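Local coordinates for protein trans-2-enoyl-CoA reductase [NADH] (Treponema denticola ATCC 35405, PDB 4GGO) that catalyses the NADH-dependent reduction of the carbon-carbon double bond of trans-2-enoyl-CoA substrates such as crotonyl-CoA, a step of type II fatty acid synthesis, at residues S82-G87 / T116-A121; Y294-F299 / S367-A372. All blocks are in the same frame, centred on the assembly; numbering follows the deposited sequence.

Overall arrangement
The two contacts lie on opposite sides of the centre of this monomer, their centres 33 Å apart and their nearest atoms about 21 Å from each other. Contact 1 is part of the NAD(+) site itself: it joins the ends of two neighbouring strands of the parallel Rossmann sheet and holds F83, E84, D120 and A121, all of which bind the cofactor. Contact 2 follows later in the chain and joins helix 291-305 to the break between helices 365-368 and 371-380. It is not remote from the cofactor site: the side chain of F299 is about 4 Å from that of V281, which binds NAD(+), and about 8 Å from that of Y62.

Contact 1. Residues S82-G87 / T116-A121; sequences SFEKAG and TIDGDA
F83 lays its ring against the backbone of G119 and D120, while D118 reaches back to E84. Starting at CB, F83 sits 3.5 Å from G119 O. Its CG lies anti to the backbone N (chi1 -158°), against the G119 carbonyl, and CD1 also meets the G119 backbone. CE1 reaches G119 CA and D120 N. CD2 and CE2 run on to D120, CE2 ending 3.8 Å from D120 CB. D120 N stands over the centre of the ring, 3.7 Å above its plane, and the D120 carboxylate plane is turned just 17° from the ring.

At the edge of the ring, near its plane, lies D118 OD1, which takes a nearly straight bond of 2.9 Å from E84 N (176° at the hydrogen), on its syn side. D118 OD2 rests 3.3 Å from E84 CB. The carboxylate of E84, which plays an important role in discriminating NADH against NADPH, turns elsewhere, OE1 to T94 OG1 and OE2 to S59 OG. S82 OG pairs with N100 and only weakly with E84 OE2.

Parallel pairing carries the backbone: S82 N bonds I117 O, and G119 N bonds S82 O at 2.9 Å. Thus the C-terminal ends of strand 77-82 and the edge strand 114-118 open together into the cofactor site, with helix 95-110 beside E84 and T116, and helix 124-136 packed on I117.

Contact 2. Residues Y294-F299 / S367-A372; sequences YLASLF and SLTDLA
T369 carries OG1 between its backbone N and carbonyl carbon (chi1 68°), with CG2 anti to the carbonyl carbon and against S297, while D370 swings CG anti to its own N (chi1 -169°), next to F299. T369 CG2 touches S297 OG at 3.5 Å. Its CB lies over the helix backbone, 3.7 Å from A296 O, and also meets A296 CB. Both hydroxyls look back to their own chain neighbourhood: S297 OG bonds L293 O, and T369 OG1 bonds A365 O.

A296, whose side chain is a lone methyl, lets the two backbones come close, with A296 CA and D370 CA 4.9 Å apart. The one hydrogen bond between the segments forms here, from D370 N to A296 O at 3.0 Å. It is fairly straight at the hydrogen, but the donor stands well above the carbonyl plane, 42° out of it. L371 adds an apolar touch, CD2 to A296 CB at 3.9 Å.

D370 OD2 rests 3.6 Å from F299 CB and makes a salt bridge with K303, which lies one turn beyond F299 on helix 291-305. OD1 is committed to G373 N, so D370 N-caps helix 371-380 while OD2 is turned to helix 291-305. L295 O, one turn back in the same helix, sits beneath one face of the F299 ring, toward its rim, and the ring's edge-to-face partner is H308.

Helix 291-305 therefore packs against the non-helical link T369-D370, where helix 365-368 ends and helix 371-380 begins. Helix 347-359 covers S297 through V353 and M357, and helix 371-380 touches helix 291-305 again through Y374 on L295 and D377 on F299.

Contact 1. Residues S82-G87 / T116-A121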
ATOM      1  N   SER A  82      -2.630  -8.622   9.016  1.00 24.18           N
ATOM      2  CA  SER A  82      -2.236  -7.267   9.383  1.00 28.09           C
ATOM      3  C   SER A  82      -2.080  -7.158  10.896  1.00 27.91           C
ATOM      4  O   SER A  82      -2.598  -7.987  11.639  1.00 32.87           O
ATOM      5  CB  SER A  82      -3.260  -6.246   8.883  1.00 29.75           C
ATOM      6  OG  SER A  82      -4.508  -6.412   9.533  1.00 34.15           O
ATOM      7  N   PHE A  83      -1.367  -6.131  11.346  1.00 28.02           N
ATOM      8  CA  PHE A  83      -1.127  -5.932  12.771  1.00 29.26           C
ATOM      9  C   PHE A  83      -1.902  -4.718  13.276  1.00 27.12           C
ATOM     10  O   PHE A  83      -1.451  -3.582  13.140  1.00 35.93           O
ATOM     11  CB  PHE A  83       0.369  -5.754  13.037  1.00 34.63           C
ATOM     12  CG  PHE A  83       0.779  -6.061  14.451  1.00 36.69           C
ATOM     13  CD1 PHE A  83      -0.142  -6.539  15.372  1.00 33.22           C
ATOM     14  CD2 PHE A  83       2.089  -5.868  14.861  1.00 37.30           C
ATOM     15  CE1 PHE A  83       0.238  -6.823  16.673  1.00 38.67           C
ATOM     16  CE2 PHE A  83       2.474  -6.149  16.161  1.00 35.77           C
ATOM     17  CZ  PHE A  83       1.546  -6.627  17.067  1.00 35.07           C
ATOM     18  N   GLU A  84      -3.066  -4.967  13.865  1.00 28.69           N
ATOM     19  CA  GLU A  84      -3.941  -3.888  14.307  1.00 30.07           C
ATOM     20  C   GLU A  84      -4.046  -3.806  15.823  1.00 36.89           C
ATOM     21  O   GLU A  84      -3.600  -4.700  16.541  1.00 33.93           O
ATOM     22  CB  GLU A  84      -5.342  -4.074  13.723  1.00 33.60           C
ATOM     23  CG  GLU A  84      -5.365  -4.293  12.225  1.00 34.37           C
ATOM     24  CD  GLU A  84      -4.750  -3.141  11.467  1.00 29.29           C
ATOM     25  OE1 GLU A  84      -4.944  -1.981  11.888  1.00 31.84           O
ATOM     26  OE2 GLU A  84      -4.067  -3.396  10.454  1.00 39.96           O
ATOM     27  N   LYS A  85      -4.638  -2.716  16.296  1.00 34.74           N
ATOM     28  CA  LYS A  85      -5.039  -2.596  17.689  1.00 41.62           C
ATOM     29  C   LYS A  85      -6.562  -2.593  17.734  1.00 39.54           C
ATOM     30  O   LYS A  85      -7.202  -1.751  17.103  1.00 33.58           O
ATOM     31  CB  LYS A  85      -4.475  -1.316  18.312  1.00 37.29           C
ATOM     32  CG  LYS A  85      -2.978  -1.377  18.589  1.00 42.78           C
ATOM     33  CD  LYS A  85      -2.453  -0.085  19.202  1.00 51.84           C
ATOM     34  CE  LYS A  85      -2.139   0.956  18.138  1.00 47.45           C
ATOM     35  NZ  LYS A  85      -1.565   2.198  18.726  1.00 59.27           N
ATOM     36  N   ALA A  86      -7.136  -3.547  18.461  1.00 37.55           N
ATOM     37  CA  ALA A  86      -8.588  -3.695  18.531  1.00 33.57           C
ATOM     38  C   ALA A  86      -9.254  -2.455  19.121  1.00 38.13           C
ATOM     39  O   ALA A  86      -8.653  -1.731  19.914  1.00 34.10           O
ATOM     40  CB  ALA A  86      -8.964  -4.938  19.326  1.00 31.17           C
ATOM     41  N   GLY A  87     -10.501  -2.222  18.725  1.00 36.21           N
ATOM     42  CA  GLY A  87     -11.213  -1.012  19.089  1.00 35.37           C
ATOM     43  C   GLY A  87     -11.448  -0.795  20.571  1.00 50.72           C
ATOM     44  O   GLY A  87     -10.932   0.168  21.134  1.00 60.73           O
ATOM     45  N   THR A 116      -9.204 -13.309   8.441  1.00 29.66           N
ATOM     46  CA  THR A 116      -8.195 -12.306   8.753  1.00 33.76           C
ATOM     47  C   THR A 116      -7.404 -12.705   9.992  1.00 33.17           C
ATOM     48  O   THR A 116      -7.977 -12.942  11.056  1.00 33.96           O
ATOM     49  CB  THR A 116      -8.829 -10.923   8.984  1.00 28.38           C
ATOM     50  OG1 THR A 116      -9.594 -10.548   7.832  1.00 29.52           O
ATOM     51  CG2 THR A 116      -7.753  -9.877   9.237  1.00 31.31           C
ATOM     52  N   ILE A 117      -6.086 -12.787   9.845  1.00 27.31           N
ATOM     53  CA  ILE A 117      -5.212 -13.083  10.972  1.00 29.77           C
ATOM     54  C   ILE A 117      -4.528 -11.812  11.462  1.00 35.17           C
ATOM     55  O   ILE A 117      -3.749 -11.193  10.736  1.00 31.18           O
ATOM     56  CB  ILE A 117      -4.155 -14.141  10.609  1.00 33.23           C
ATOM     57  CG1 ILE A 117      -4.837 -15.465  10.259  1.00 38.10           C
ATOM     58  CG2 ILE A 117      -3.178 -14.337  11.760  1.00 38.23           C
ATOM     59  CD1 ILE A 117      -3.876 -16.591   9.963  1.00 40.46           C
ATOM     60  N   ASP A 118      -4.834 -11.425  12.696  1.00 30.39           N
ATOM     61  CA  ASP A 118      -4.309 -10.194  13.269  1.00 33.04           C
ATOM     62  C   ASP A 118      -3.065 -10.478  14.108  1.00 38.03           C
ATOM     63  O   ASP A 118      -3.118 -11.235  15.075  1.00 37.10           O
ATOM     64  CB  ASP A 118      -5.380  -9.509  14.121  1.00 36.38           C
ATOM     65  CG  ASP A 118      -5.100  -8.033  14.343  1.00 42.89           C
ATOM     66  OD1 ASP A 118      -3.914  -7.646  14.407  1.00 45.81           O
ATOM     67  OD2 ASP A 118      -6.072  -7.255  14.450  1.00 45.45           O
ATOM     68  N   GLY A 119      -1.949  -9.864  13.730  1.00 33.20           N
ATOM     69  CA  GLY A 119      -0.699 -10.049  14.442  1.00 31.05           C
ATOM     70  C   GLY A 119       0.508  -9.618  13.631  1.00 37.97           C
ATOM     71  O   GLY A 119       0.377  -9.177  12.488  1.00 27.15           O
ATOM     72  N   ASP A 120       1.688  -9.750  14.227  1.00 30.93           N
ATOM     73  CA  ASP A 120       2.932  -9.356  13.573  1.00 33.21           C
ATOM     74  C   ASP A 120       3.303 -10.326  12.455  1.00 33.23           C
ATOM     75  O   ASP A 120       3.738 -11.448  12.714  1.00 28.79           O
ATOM     76  CB  ASP A 120       4.063  -9.269  14.601  1.00 39.03           C
ATOM     77  CG  ASP A 120       5.380  -8.830  13.987  1.00 41.01           C
ATOM     78  OD1 ASP A 120       5.360  -8.196  12.909  1.00 28.58           O
ATOM     79  OD2 ASP A 120       6.437  -9.114  14.590  1.00 40.28           O
ATOM     80  N   ALA A 121       3.142  -9.881  11.213  1.00 27.49           N
ATOM     81  CA  ALA A 121       3.414 -10.720  10.047  1.00 28.31           C
ATOM     82  C   ALA A 121       4.894 -11.071   9.906  1.00 30.90           C
ATOM     83  O   ALA A 121       5.259 -11.953   9.130  1.00 30.23           O
ATOM     84  CB  ALA A 121       2.906 -10.042   8.780  1.00 29.82           C
TER

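Contact 2. Residues Y294-F299 / S367-A372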
ATOM      1  N   TYR A 294       5.243  17.433  -4.399  1.00 17.28           N
ATOM      2  CA  TYR A 294       5.206  16.647  -5.624  1.00 19.65           C
ATOM      3  C   TYR A 294       3.849  15.973  -5.813  1.00 20.72           C
ATOM      4  O   TYR A 294       3.242  16.078  -6.880  1.00 19.28           O
ATOM      5  CB  TYR A 294       6.317  15.597  -5.621  1.00 20.28           C
ATOM      6  CG  TYR A 294       6.162  14.551  -6.700  1.00 21.45           C
ATOM      7  CD1 TYR A 294       6.351  14.874  -8.038  1.00 19.18           C
ATOM      8  CD2 TYR A 294       5.832  13.239  -6.383  1.00 20.62           C
ATOM      9  CE1 TYR A 294       6.211  13.924  -9.032  1.00 19.60           C
ATOM     10  CE2 TYR A 294       5.690  12.279  -7.371  1.00 19.30           C
ATOM     11  CZ  TYR A 294       5.879  12.629  -8.694  1.00 18.70           C
ATOM     12  OH  TYR A 294       5.743  11.682  -9.684  1.00 18.95           O
ATOM     13  N   LEU A 295       3.383  15.287  -4.772  1.00 19.94           N
ATOM     14  CA  LEU A 295       2.107  14.576  -4.819  1.00 21.28           C
ATOM     15  C   LEU A 295       0.933  15.516  -5.065  1.00 17.34           C
ATOM     16  O   LEU A 295       0.051  15.214  -5.864  1.00 17.54           O
ATOM     17  CB  LEU A 295       1.877  13.790  -3.526  1.00 20.38           C
ATOM     18  CG  LEU A 295       2.759  12.560  -3.313  1.00 23.01           C
ATOM     19  CD1 LEU A 295       2.475  11.934  -1.962  1.00 23.89           C
ATOM     20  CD2 LEU A 295       2.546  11.551  -4.428  1.00 22.07           C
ATOM     21  N   ALA A 296       0.924  16.649  -4.371  1.00 18.55           N
ATOM     22  CA  ALA A 296      -0.120  17.651  -4.559  1.00 22.38           C
ATOM     23  C   ALA A 296      -0.125  18.158  -5.999  1.00 23.39           C
ATOM     24  O   ALA A 296      -1.183  18.382  -6.589  1.00 19.45           O
ATOM     25  CB  ALA A 296       0.067  18.805  -3.587  1.00 27.54           C
ATOM     26  N   SER A 297       1.067  18.331  -6.559  1.00 20.22           N
ATOM     27  CA  SER A 297       1.206  18.765  -7.940  1.00 21.33           C
ATOM     28  C   SER A 297       0.844  17.634  -8.895  1.00 20.67           C
ATOM     29  O   SER A 297       0.223  17.862  -9.932  1.00 18.53           O
ATOM     30  CB  SER A 297       2.633  19.244  -8.206  1.00 24.21           C
ATOM     31  OG  SER A 297       3.001  20.263  -7.293  1.00 25.20           O
ATOM     32  N   LEU A 298       1.237  16.415  -8.533  1.00 16.34           N
ATOM     33  CA  LEU A 298       0.955  15.235  -9.344  1.00 15.48           C
ATOM     34  C   LEU A 298      -0.544  14.986  -9.431  1.00 17.44           C
ATOM     35  O   LEU A 298      -1.071  14.709 -10.508  1.00 20.69           O
ATOM     36  CB  LEU A 298       1.652  14.001  -8.763  1.00 15.03           C
ATOM     37  CG  LEU A 298       1.529  12.707  -9.572  1.00 18.44           C
ATOM     38  CD1 LEU A 298       2.338  12.804 -10.859  1.00 17.54           C
ATOM     39  CD2 LEU A 298       1.967  11.506  -8.747  1.00 17.42           C
ATOM     40  N   PHE A 299      -1.226  15.084  -8.292  1.00 14.39           N
ATOM     41  CA  PHE A 299      -2.672  14.898  -8.245  1.00 17.99           C
ATOM     42  C   PHE A 299      -3.359  15.921  -9.145  1.00 22.21           C
ATOM     43  O   PHE A 299      -4.293  15.595  -9.877  1.00 18.53           O
ATOM     44  CB  PHE A 299      -3.202  15.035  -6.814  1.00 15.39           C
ATOM     45  CG  PHE A 299      -2.737  13.950  -5.874  1.00 17.66           C
ATOM     46  CD1 PHE A 299      -2.066  12.834  -6.347  1.00 21.76           C
ATOM     47  CD2 PHE A 299      -2.985  14.048  -4.515  1.00 23.97           C
ATOM     48  CE1 PHE A 299      -1.643  11.840  -5.480  1.00 16.19           C
ATOM     49  CE2 PHE A 299      -2.566  13.058  -3.643  1.00 28.17           C
ATOM     50  CZ  PHE A 299      -1.895  11.952  -4.129  1.00 24.73           C
ATOM     51  N   SER A 367      -4.674  26.871  -5.110  1.00 32.74           N
ATOM     52  CA  SER A 367      -5.213  27.003  -6.460  1.00 38.61           C
ATOM     53  C   SER A 367      -4.383  26.242  -7.495  1.00 32.80           C
ATOM     54  O   SER A 367      -4.932  25.629  -8.410  1.00 37.18           O
ATOM     55  CB  SER A 367      -5.307  28.481  -6.851  1.00 34.70           C
ATOM     56  OG  SER A 367      -5.825  28.630  -8.160  1.00 51.01           O
ATOM     57  N   LEU A 368      -3.063  26.286  -7.345  1.00 31.32           N
ATOM     58  CA  LEU A 368      -2.158  25.667  -8.308  1.00 27.91           C
ATOM     59  C   LEU A 368      -2.058  24.150  -8.156  1.00 30.13           C
ATOM     60  O   LEU A 368      -1.892  23.434  -9.143  1.00 28.32           O
ATOM     61  CB  LEU A 368      -0.761  26.285  -8.207  1.00 24.10           C
ATOM     62  CG  LEU A 368      -0.312  27.182  -9.362  1.00 39.76           C
ATOM     63  CD1 LEU A 368      -1.190  28.421  -9.462  1.00 42.90           C
ATOM     64  CD2 LEU A 368       1.153  27.563  -9.204  1.00 31.73           C
ATOM     65  N   THR A 369      -2.146  23.665  -6.921  1.00 28.48           N
ATOM     66  CA  THR A 369      -2.027  22.233  -6.661  1.00 24.61           C
ATOM     67  C   THR A 369      -3.292  21.667  -6.032  1.00 24.70           C
ATOM     68  O   THR A 369      -4.173  22.412  -5.601  1.00 28.20           O
ATOM     69  CB  THR A 369      -0.831  21.915  -5.742  1.00 25.69           C
ATOM     70  OG1 THR A 369      -1.076  22.438  -4.431  1.00 28.31           O
ATOM     71  CG2 THR A 369       0.448  22.520  -6.299  1.00 25.23           C
ATOM     72  N   ASP A 370      -3.376  20.343  -5.977  1.00 23.74           N
ATOM     73  CA  ASP A 370      -4.537  19.679  -5.404  1.00 22.89           C
ATOM     74  C   ASP A 370      -4.333  19.423  -3.916  1.00 29.12           C
ATOM     75  O   ASP A 370      -4.255  18.274  -3.476  1.00 22.57           O
ATOM     76  CB  ASP A 370      -4.822  18.364  -6.136  1.00 20.21           C
ATOM     77  CG  ASP A 370      -6.167  17.770  -5.765  1.00 30.39           C
ATOM     78  OD1 ASP A 370      -7.012  18.508  -5.215  1.00 25.35           O
ATOM     79  OD2 ASP A 370      -6.381  16.566  -6.030  1.00 25.51           O
ATOM     80  N   LEU A 371      -4.242  20.502  -3.144  1.00 25.08           N
ATOM     81  CA  LEU A 371      -4.130  20.395  -1.697  1.00 27.76           C
ATOM     82  C   LEU A 371      -5.410  19.804  -1.121  1.00 27.06           C
ATOM     83  O   LEU A 371      -5.383  19.115  -0.104  1.00 28.97           O
ATOM     84  CB  LEU A 371      -3.846  21.762  -1.071  1.00 24.26           C
ATOM     85  CG  LEU A 371      -2.493  22.393  -1.403  1.00 28.18           C
ATOM     86  CD1 LEU A 371      -2.298  23.686  -0.626  1.00 25.45           C
ATOM     87  CD2 LEU A 371      -1.360  21.417  -1.122  1.00 24.48           C
ATOM     88  N   ALA A 372      -6.529  20.078  -1.784  1.00 27.38           N
ATOM     89  CA  ALA A 372      -7.819  19.529  -1.382  1.00 28.55           C
ATOM     90  C   ALA A 372      -7.823  18.010  -1.509  1.00 28.01           C
ATOM     91  O   ALA A 372      -8.272  17.303  -0.606  1.00 26.95           O
ATOM     92  CB  ALA A 372      -8.937  20.136  -2.216  1.00 35.20           C
TER